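Local coordinates for glycosyl hydrolase (Bacteroides ovatus, PDB 3QC2), which is a glycosyl hydrolase, a mostly beta-strand protein probably built as a beta-propeller, as in related sugar-active enzymes, at residues 105-116 against 158-166; 8-16 against 299-307. All coordinates share one frame; numbering follows the deposited sequence.

Contact 1: 105-116 against 158-166; sequences FYPDNDSQKELE and DWTKHGPAF
Lys161 NZ is gripped by three acceptors: Tyr106 O at 2.7 Å, Asp110 OD2 at 2.9 Å and Glu116 OE1 at 2.7 Å. Both carboxylates offer a syn lone pair and make salt bridges, while the ammonium stands above the carbonyl plane of Tyr106. A long lysine suits this place, its extended chain carrying the charge from the strand into the curl of 105-116. The two carboxylates probably stabilise its protonated form. Asp110 is fixed in turn by an Asx turn, its OD1 accepting from Gln112 N, and Glu116 OE2 is held by Tyr138 and Gln140. Strand 160-164 is an edge strand of a four-stranded antiparallel sheet, an up-and-down meander consistent with one blade of the beta-propeller expected of this family, and the loop ending in helix 113-116 lies against it. The apolar stem of Lys161 passes the Phe105 ring, Lys161 CE lying 3.7 Å from Phe105 CE1. That ring turns its edge to the five-membered ring of Trp159 (offset edge-to-face, planes at 71°). Gln112 OE1, hydrogen-bonded to Gln140 NE2, lies 3.4 Å from Gly163 CA, where phi 85° would jam any CB against the preceding carbonyl, and Leu115 CD1 meets Pro164 CD tip to tip at 3.7 Å.

Contact 2: 8-16 against 299-307; sequences ENKLPDWAF and ITRLDEPFF
With CG opposite the backbone N (chi1 -170°), Asn9 swings its amide onto the chain of 304-306, while Leu302, its CG beside the backbone N (chi1 -59°), sends its methyls among Leu11, Pro12 and Trp14. The amide works with both ends. Asn9 ND2 donates to Pro305 O at 2.8 Å, the acceptor lying close to the amide plane, and Asn9 OD1 takes a hydrogen from a water that also donates to Glu304 O. A donor and an acceptor side by side make asparagine apt for bonding to backbone groups of the irregular segment 304-306; its ND2 also bonds to Asp361 O. Next along, the contact turns apolar. Leu302 CD2 presses on Pro12 CD at 3.4 Å, tighter than usual for two carbons, and lies 3.9 Å from Trp14 CZ2. Leu11 CD2 rests against both Leu302 CD1 (4.0 Å) and Phe306 CB (3.9 Å). Pro12 CG lies over one face of the indole, toward its rim, and Thr300 brings its methyl CG2 to 3.7 Å from Trp14 CZ2. A type I turn from Pro12 to Ala15 folds proline and indole together. The N-terminal segment thus lies over the end of strand 298-301, which pairs antiparallel with strand 283-290 through a classic beta bulge at Ile299 and Thr300; Trp14 also touches Val262 of strand 260-268, and Phe306 packs on Ala285 and Gln287 of strand 283-290.

Contact 1 and contact 2 lie on opposite sides of the chain's centre, each about 19 Å from it, with their own centres 37 Å apart and nearest atoms about 19 Å apart, so neither touches the other. In sequence, 105-116 and 158-166 both fall between the two segments of contact 2, which brings the N-terminal region onto a late part of the chain. Each involves the last strand of an antiparallel run: 160-164 in contact 1, held by a salt-bridge network, and 298-301 in contact 2, covered mainly by apolar side chains. A bound PEG, probably from the crystallisation liquor, lies about 4 Å from the side chain of Phe16 in contact 2.

Contact 1: 105-116 against 158-166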
loop_
_atom_site.group_PDB
_atom_site.type_symbol
_atom_site.label_atom_id
_atom_site.label_comp_id
_atom_site.label_asym_id
_atom_site.label_seq_id
_atom_site.Cartn_x
_atom_site.Cartn_y
_atom_site.Cartn_z
ATOM N N PHE A 105 -11.824 -10.523 4.591
ATOM C CA PHE A 105 -10.632 -10.836 5.350
ATOM C C PHE A 105 -10.716 -10.110 6.685
ATOM O O PHE A 105 -10.881 -8.902 6.728
ATOM C CB PHE A 105 -9.391 -10.428 4.558
ATOM C CG PHE A 105 -8.109 -11.002 5.090
ATOM C CD1 PHE A 105 -7.821 -12.361 4.919
ATOM C CD2 PHE A 105 -7.164 -10.183 5.735
ATOM C CE1 PHE A 105 -6.608 -12.916 5.414
ATOM C CE2 PHE A 105 -5.959 -10.720 6.225
ATOM C CZ PHE A 105 -5.679 -12.092 6.061
ATOM N N TYR A 106 -10.607 -10.864 7.772
ATOM C CA TYR A 106 -10.753 -10.309 9.110
ATOM C C TYR A 106 -10.138 -11.225 10.174
ATOM O O TYR A 106 -9.833 -12.382 9.892
ATOM C CB TYR A 106 -12.249 -10.116 9.393
ATOM C CG TYR A 106 -13.095 -11.326 9.001
ATOM C CD1 TYR A 106 -13.323 -12.362 9.902
ATOM C CD2 TYR A 106 -13.653 -11.435 7.711
ATOM C CE1 TYR A 106 -14.087 -13.475 9.550
ATOM C CE2 TYR A 106 -14.412 -12.543 7.348
ATOM C CZ TYR A 106 -14.627 -13.562 8.275
ATOM O OH TYR A 106 -15.375 -14.662 7.936
ATOM N N PRO A 107 -9.919 -10.696 11.401
ATOM C CA PRO A 107 -9.418 -11.559 12.471
ATOM C C PRO A 107 -10.518 -12.534 12.880
ATOM O O PRO A 107 -11.698 -12.166 12.901
ATOM C CB PRO A 107 -9.093 -10.576 13.599
ATOM C CG PRO A 107 -9.898 -9.377 13.304
ATOM C CD PRO A 107 -10.004 -9.287 11.830
ATOM N N ASP A 108 -10.139 -13.757 13.201
ATOM C CA ASP A 108 -11.101 -14.790 13.522
ATOM C C ASP A 108 -10.459 -15.768 14.483
ATOM O O ASP A 108 -9.248 -15.673 14.760
ATOM C CB ASP A 108 -11.498 -15.493 12.203
ATOM C CG ASP A 108 -12.716 -16.381 12.333
ATOM O OD1 ASP A 108 -13.249 -16.552 13.458
ATOM O OD2 ASP A 108 -13.150 -16.916 11.294
ATOM N N ASN A 109 -11.248 -16.710 15.003
ATOM C CA ASN A 109 -10.724 -17.723 15.912
ATOM C C ASN A 109 -9.850 -18.738 15.128
ATOM O O ASN A 109 -10.190 -19.915 14.997
ATOM C CB ASN A 109 -11.865 -18.428 16.666
ATOM C CG ASN A 109 -11.356 -19.276 17.856
ATOM O OD1 ASN A 109 -10.237 -19.063 18.373
ATOM N ND2 ASN A 109 -12.178 -20.220 18.297
ATOM N N ASP A 110 -8.721 -18.249 14.621
ATOM C CA ASP A 110 -7.790 -19.052 13.838
ATOM C C ASP A 110 -6.394 -18.948 14.457
ATOM O O ASP A 110 -6.242 -18.399 15.550
ATOM C CB ASP A 110 -7.814 -18.599 12.351
ATOM C CG ASP A 110 -7.494 -17.099 12.170
ATOM O OD1 ASP A 110 -6.790 -16.510 13.037
ATOM O OD2 ASP A 110 -7.951 -16.521 11.145
ATOM N N SER A 111 -5.382 -19.464 13.765
ATOM C CA SER A 111 -4.008 -19.468 14.288
ATOM C C SER A 111 -3.370 -18.066 14.552
ATOM O O SER A 111 -2.388 -17.971 15.297
ATOM C CB SER A 111 -3.099 -20.262 13.346
ATOM O OG SER A 111 -3.029 -19.650 12.067
ATOM N N GLN A 112 -3.928 -17.002 13.958
ATOM C CA GLN A 112 -3.356 -15.646 14.101
ATOM C C GLN A 112 -4.116 -14.716 15.082
ATOM O O GLN A 112 -3.796 -13.532 15.172
ATOM C CB GLN A 112 -3.289 -14.973 12.722
ATOM C CG GLN A 112 -2.679 -15.846 11.616
ATOM C CD GLN A 112 -1.255 -16.256 11.901
ATOM O OE1 GLN A 112 -0.452 -15.456 12.356
ATOM N NE2 GLN A 112 -0.927 -17.516 11.611
ATOM N N LYS A 113 -5.095 -15.253 15.820
ATOM C CA LYS A 113 -5.910 -14.434 16.746
ATOM C C LYS A 113 -5.094 -13.508 17.676
ATOM O O LYS A 113 -5.426 -12.326 17.822
ATOM C CB LYS A 113 -6.836 -15.327 17.616
ATOM C CG LYS A 113 -7.663 -14.516 18.670
ATOM C CD LYS A 113 -8.512 -15.407 19.592
ATOM C CE LYS A 113 -9.248 -14.562 20.711
ATOM N NZ LYS A 113 -8.310 -13.684 21.507
ATOM N N GLU A 114 -4.043 -14.051 18.299
ATOM C CA GLU A 114 -3.174 -13.285 19.235
ATOM C C GLU A 114 -2.447 -12.153 18.543
ATOM O O GLU A 114 -2.107 -11.145 19.169
ATOM C CB GLU A 114 -2.113 -14.210 19.888
ATOM C CG GLU A 114 -1.149 -13.483 20.896
ATOM C CD GLU A 114 0.017 -14.339 21.341
ATOM O OE1 GLU A 114 0.241 -15.419 20.752
ATOM O OE2 GLU A 114 0.717 -13.923 22.289
ATOM N N LEU A 115 -2.175 -12.322 17.249
ATOM C CA LEU A 115 -1.436 -11.307 16.485
ATOM C C LEU A 115 -2.349 -10.288 15.817
ATOM O O LEU A 115 -1.924 -9.161 15.552
ATOM C CB LEU A 115 -0.576 -11.974 15.409
ATOM C CG LEU A 115 0.359 -13.079 15.854
ATOM C CD1 LEU A 115 1.194 -13.569 14.657
ATOM C CD2 LEU A 115 1.265 -12.614 17.001
ATOM N N GLU A 116 -3.609 -10.675 15.568
ATOM C CA GLU A 116 -4.562 -9.827 14.841
ATOM C C GLU A 116 -5.720 -9.227 15.649
ATOM O O GLU A 116 -6.486 -8.434 15.103
ATOM C CB GLU A 116 -5.140 -10.624 13.667
ATOM C CG GLU A 116 -4.078 -11.047 12.667
ATOM C CD GLU A 116 -4.613 -11.877 11.518
ATOM O OE1 GLU A 116 -5.837 -12.202 11.482
ATOM O OE2 GLU A 116 -3.802 -12.199 10.642
ATOM N N ASP A 158 -11.436 -16.209 -0.601
ATOM C CA ASP A 158 -11.054 -17.274 0.334
ATOM C C ASP A 158 -9.551 -17.224 0.552
ATOM O O ASP A 158 -8.779 -17.759 -0.250
ATOM C CB ASP A 158 -11.475 -18.624 -0.227
ATOM C CG ASP A 158 -12.972 -18.706 -0.473
ATOM O OD1 ASP A 158 -13.754 -18.116 0.322
ATOM O OD2 ASP A 158 -13.373 -19.362 -1.454
ATOM N N TRP A 159 -9.142 -16.586 1.648
ATOM C CA TRP A 159 -7.712 -16.390 1.963
ATOM C C TRP A 159 -7.148 -17.387 2.949
ATOM O O TRP A 159 -7.851 -17.845 3.856
ATOM C CB TRP A 159 -7.503 -14.985 2.514
ATOM C CG TRP A 159 -7.803 -13.953 1.527
ATOM C CD1 TRP A 159 -9.002 -13.358 1.309
ATOM C CD2 TRP A 159 -6.890 -13.391 0.577
ATOM N NE1 TRP A 159 -8.894 -12.439 0.284
ATOM C CE2 TRP A 159 -7.606 -12.445 -0.182
ATOM C CE3 TRP A 159 -5.531 -13.593 0.300
ATOM C CZ2 TRP A 159 -7.014 -11.701 -1.205
ATOM C CZ3 TRP A 159 -4.942 -12.850 -0.713
ATOM C CH2 TRP A 159 -5.686 -11.916 -1.454
ATOM N N THR A 160 -5.865 -17.719 2.762
ATOM C CA THR A 160 -5.145 -18.606 3.659
ATOM C C THR A 160 -4.089 -17.767 4.371
ATOM O O THR A 160 -3.230 -17.184 3.725
ATOM C CB THR A 160 -4.448 -19.736 2.910
ATOM O OG1 THR A 160 -5.402 -20.449 2.126
ATOM C CG2 THR A 160 -3.776 -20.701 3.899
ATOM N N LYS A 161 -4.176 -17.701 5.699
ATOM C CA LYS A 161 -3.241 -16.926 6.501
ATOM C C LYS A 161 -2.009 -17.763 6.800
ATOM O O LYS A 161 -2.116 -18.866 7.352
ATOM C CB LYS A 161 -3.903 -16.490 7.802
ATOM C CG LYS A 161 -5.200 -15.653 7.607
ATOM C CD LYS A 161 -5.783 -15.208 8.945
ATOM C CE LYS A 161 -7.025 -14.355 8.769
ATOM N NZ LYS A 161 -7.547 -13.834 10.077
ATOM N N HIS A 162 -0.837 -17.246 6.439
ATOM C CA HIS A 162 0.424 -17.955 6.656
ATOM C C HIS A 162 1.257 -17.349 7.795
ATOM O O HIS A 162 2.347 -17.838 8.093
ATOM C CB HIS A 162 1.243 -17.964 5.366
ATOM C CG HIS A 162 0.547 -18.621 4.215
ATOM N ND1 HIS A 162 0.591 -19.983 3.998
ATOM C CD2 HIS A 162 -0.198 -18.102 3.210
ATOM C CE1 HIS A 162 -0.106 -20.275 2.912
ATOM N NE2 HIS A 162 -0.595 -19.151 2.415
ATOM N N GLY A 163 0.750 -16.282 8.419
ATOM C CA GLY A 163 1.441 -15.641 9.536
ATOM C C GLY A 163 2.484 -14.621 9.116
ATOM O O GLY A 163 2.609 -14.312 7.945
ATOM N N PRO A 164 3.228 -14.074 10.096
ATOM C CA PRO A 164 4.263 -13.077 9.846
ATOM C C PRO A 164 5.255 -13.489 8.748
ATOM O O PRO A 164 5.702 -14.631 8.716
ATOM C CB PRO A 164 4.975 -12.967 11.198
ATOM C CG PRO A 164 3.957 -13.328 12.194
ATOM C CD PRO A 164 3.046 -14.324 11.545
ATOM N N ALA A 165 5.591 -12.542 7.869
ATOM C CA ALA A 165 6.501 -12.798 6.763
ATOM C C ALA A 165 7.901 -13.209 7.230
ATOM O O ALA A 165 8.560 -14.047 6.597
ATOM C CB ALA A 165 6.584 -11.539 5.838
ATOM N N PHE A 166 8.343 -12.634 8.347
ATOM C CA PHE A 166 9.673 -12.896 8.874
ATOM C C PHE A 166 9.655 -13.825 10.088
ATOM O O PHE A 166 10.558 -13.780 10.910
ATOM C CB PHE A 166 10.351 -11.570 9.255
ATOM C CG PHE A 166 10.308 -10.511 8.160
ATOM C CD1 PHE A 166 10.700 -10.811 6.862
ATOM C CD2 PHE A 166 9.934 -9.199 8.454
ATOM C CE1 PHE A 166 10.675 -9.844 5.872
ATOM C CE2 PHE A 166 9.914 -8.221 7.462
ATOM C CZ PHE A 166 10.281 -8.536 6.181
#

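Contact 2: 8-16 against 299-307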
loop_
_atom_site.group_PDB
_atom_site.type_symbol
_atom_site.label_atom_id
_atom_site.label_comp_id
_atom_site.label_asym_id
_atom_site.label_seq_id
_atom_site.Cartn_x
_atom_site.Cartn_y
_atom_site.Cartn_z
ATOM N N GLU A 8 5.634 24.206 -11.890
ATOM C CA GLU A 8 5.606 23.043 -12.784
ATOM C C GLU A 8 6.438 21.912 -12.143
ATOM O O GLU A 8 7.611 22.109 -11.802
ATOM C CB GLU A 8 6.150 23.409 -14.176
ATOM C CG GLU A 8 5.903 22.336 -15.254
ATOM N N ASN A 9 5.817 20.744 -11.980
ATOM C CA ASN A 9 6.453 19.590 -11.346
ATOM C C ASN A 9 6.857 18.560 -12.410
ATOM O O ASN A 9 6.192 17.542 -12.591
ATOM C CB ASN A 9 5.472 18.979 -10.311
ATOM C CG ASN A 9 6.114 17.913 -9.416
ATOM O OD1 ASN A 9 7.318 17.722 -9.415
ATOM N ND2 ASN A 9 5.289 17.239 -8.635
ATOM N N LYS A 10 7.951 18.849 -13.116
ATOM C CA LYS A 10 8.446 17.977 -14.195
ATOM C C LYS A 10 8.955 16.674 -13.649
ATOM O O LYS A 10 9.691 16.653 -12.668
ATOM C CB LYS A 10 9.579 18.667 -14.998
ATOM C CG LYS A 10 9.141 19.890 -15.792
ATOM C CD LYS A 10 10.291 20.445 -16.665
ATOM N N LEU A 11 8.562 15.584 -14.287
ATOM C CA LEU A 11 8.996 14.264 -13.889
ATOM C C LEU A 11 10.117 13.786 -14.798
ATOM O O LEU A 11 10.119 14.084 -15.994
ATOM C CB LEU A 11 7.839 13.260 -13.978
ATOM C CG LEU A 11 6.660 13.418 -13.017
ATOM C CD1 LEU A 11 5.547 12.452 -13.402
ATOM C CD2 LEU A 11 7.087 13.198 -11.578
ATOM N N PRO A 12 11.081 13.036 -14.233
ATOM C CA PRO A 12 12.117 12.454 -15.070
ATOM C C PRO A 12 11.490 11.336 -15.941
ATOM O O PRO A 12 10.415 10.800 -15.582
ATOM C CB PRO A 12 13.109 11.887 -14.059
ATOM C CG PRO A 12 12.312 11.621 -12.853
ATOM C CD PRO A 12 11.244 12.665 -12.814
ATOM N N ASP A 13 12.155 10.982 -17.051
ATOM C CA ASP A 13 11.607 9.983 -18.009
ATOM C C ASP A 13 11.419 8.549 -17.467
ATOM O O ASP A 13 10.775 7.732 -18.120
ATOM C CB ASP A 13 12.429 9.959 -19.325
ATOM C CG ASP A 13 13.885 9.490 -19.123
ATOM O OD1 ASP A 13 14.247 9.049 -17.996
ATOM O OD2 ASP A 13 14.673 9.569 -20.106
ATOM N N TRP A 14 11.969 8.252 -16.290
ATOM C CA TRP A 14 11.807 6.898 -15.678
ATOM C C TRP A 14 10.566 6.767 -14.767
ATOM O O TRP A 14 10.086 5.667 -14.524
ATOM C CB TRP A 14 13.068 6.501 -14.893
ATOM C CG TRP A 14 13.440 7.460 -13.794
ATOM C CD1 TRP A 14 14.373 8.465 -13.858
ATOM C CD2 TRP A 14 12.895 7.506 -12.473
ATOM N NE1 TRP A 14 14.436 9.130 -12.653
ATOM C CE2 TRP A 14 13.538 8.560 -11.788
ATOM C CE3 TRP A 14 11.933 6.756 -11.797
ATOM C CZ2 TRP A 14 13.243 8.878 -10.469
ATOM C CZ3 TRP A 14 11.640 7.077 -10.494
ATOM C CH2 TRP A 14 12.291 8.129 -9.841
ATOM N N ALA A 15 10.062 7.894 -14.273
ATOM C CA ALA A 15 8.927 7.902 -13.335
ATOM C C ALA A 15 7.556 7.744 -14.010
ATOM O O ALA A 15 7.393 8.053 -15.172
ATOM C CB ALA A 15 8.952 9.202 -12.499
ATOM N N PHE A 16 6.587 7.242 -13.238
ATOM C CA PHE A 16 5.199 7.109 -13.682
ATOM C C PHE A 16 4.497 8.417 -13.376
ATOM O O PHE A 16 4.711 9.002 -12.301
ATOM C CB PHE A 16 4.470 5.985 -12.913
ATOM C CG PHE A 16 4.928 4.591 -13.270
ATOM C CD1 PHE A 16 6.116 4.079 -12.761
ATOM C CD2 PHE A 16 4.154 3.780 -14.095
ATOM C CE1 PHE A 16 6.537 2.786 -13.084
ATOM C CE2 PHE A 16 4.567 2.487 -14.417
ATOM C CZ PHE A 16 5.758 1.992 -13.911
ATOM N N ILE A 299 19.347 4.294 -6.923
ATOM C CA ILE A 299 19.833 5.208 -7.961
ATOM C C ILE A 299 19.424 6.650 -7.628
ATOM O O ILE A 299 20.278 7.528 -7.520
ATOM C CB ILE A 299 19.340 4.825 -9.385
ATOM C CG1 ILE A 299 19.879 3.456 -9.785
ATOM C CG2 ILE A 299 19.802 5.856 -10.400
ATOM C CD1 ILE A 299 19.469 3.013 -11.211
ATOM N N THR A 300 18.124 6.881 -7.452
ATOM C CA THR A 300 17.624 8.225 -7.161
ATOM C C THR A 300 16.191 8.198 -6.706
ATOM O O THR A 300 15.551 7.152 -6.725
ATOM C CB THR A 300 17.705 9.115 -8.429
ATOM O OG1 THR A 300 17.275 10.457 -8.131
ATOM C CG2 THR A 300 16.829 8.505 -9.578
ATOM N N ARG A 301 15.702 9.352 -6.253
ATOM C CA ARG A 301 14.286 9.530 -5.901
ATOM C C ARG A 301 13.855 10.925 -6.321
ATOM O O ARG A 301 14.701 11.791 -6.576
ATOM C CB ARG A 301 14.007 9.311 -4.407
ATOM C CG ARG A 301 14.845 10.160 -3.460
ATOM C CD ARG A 301 14.418 9.958 -2.006
ATOM N NE ARG A 301 15.559 10.064 -1.097
ATOM C CZ ARG A 301 15.507 9.890 0.226
ATOM N NH1 ARG A 301 14.356 9.655 0.841
ATOM N NH2 ARG A 301 16.614 9.974 0.935
ATOM N N LEU A 302 12.540 11.136 -6.404
ATOM C CA LEU A 302 11.999 12.417 -6.776
ATOM C C LEU A 302 12.201 13.376 -5.610
ATOM O O LEU A 302 11.993 13.007 -4.458
ATOM C CB LEU A 302 10.508 12.310 -7.108
ATOM C CG LEU A 302 10.099 11.371 -8.239
ATOM C CD1 LEU A 302 8.601 11.336 -8.363
ATOM C CD2 LEU A 302 10.742 11.778 -9.583
ATOM N N ASP A 303 12.635 14.585 -5.914
ATOM C CA ASP A 303 12.845 15.620 -4.903
ATOM C C ASP A 303 11.533 16.280 -4.465
ATOM O O ASP A 303 11.475 16.892 -3.423
ATOM C CB ASP A 303 13.826 16.683 -5.430
ATOM C CG ASP A 303 15.246 16.138 -5.600
ATOM O OD1 ASP A 303 15.597 15.094 -4.945
ATOM O OD2 ASP A 303 16.012 16.738 -6.377
ATOM N N GLU A 304 10.496 16.144 -5.286
ATOM C CA GLU A 304 9.171 16.700 -5.010
ATOM C C GLU A 304 8.161 15.563 -5.149
ATOM O O GLU A 304 8.331 14.710 -5.986
ATOM C CB GLU A 304 8.837 17.786 -6.036
ATOM C CG GLU A 304 9.851 18.915 -6.122
ATOM C CD GLU A 304 9.868 19.797 -4.880
ATOM O OE1 GLU A 304 8.950 19.680 -4.042
ATOM O OE2 GLU A 304 10.797 20.617 -4.747
ATOM N N PRO A 305 7.107 15.561 -4.328
ATOM C CA PRO A 305 6.124 14.508 -4.476
ATOM C C PRO A 305 5.384 14.658 -5.826
ATOM O O PRO A 305 5.150 15.781 -6.280
ATOM C CB PRO A 305 5.189 14.740 -3.293
ATOM C CG PRO A 305 5.278 16.181 -3.037
ATOM C CD PRO A 305 6.690 16.567 -3.343
ATOM N N PHE A 306 5.067 13.535 -6.466
ATOM C CA PHE A 306 4.377 13.546 -7.785
ATOM C C PHE A 306 2.880 13.580 -7.626
ATOM O O PHE A 306 2.171 13.901 -8.563
ATOM C CB PHE A 306 4.764 12.319 -8.622
ATOM C CG PHE A 306 4.125 11.035 -8.158
ATOM C CD1 PHE A 306 4.739 10.235 -7.176
ATOM C CD2 PHE A 306 2.912 10.605 -8.713
ATOM C CE1 PHE A 306 4.146 9.031 -6.748
ATOM C CE2 PHE A 306 2.317 9.415 -8.290
ATOM C CZ PHE A 306 2.941 8.621 -7.296
ATOM N N PHE A 307 2.402 13.219 -6.428
ATOM C CA PHE A 307 0.978 13.185 -6.117
ATOM C C PHE A 307 0.796 13.601 -4.658
ATOM O O PHE A 307 1.441 13.055 -3.773
ATOM C CB PHE A 307 0.436 11.768 -6.348
ATOM C CG PHE A 307 -1.060 11.677 -6.370
ATOM C CD1 PHE A 307 -1.767 11.981 -7.534
ATOM C CD2 PHE A 307 -1.766 11.259 -5.251
ATOM C CE1 PHE A 307 -3.177 11.888 -7.577
ATOM C CE2 PHE A 307 -3.173 11.164 -5.288
ATOM C CZ PHE A 307 -3.869 11.484 -6.480
HETATM O O HOH W 1 7.834 15.063 -8.532
#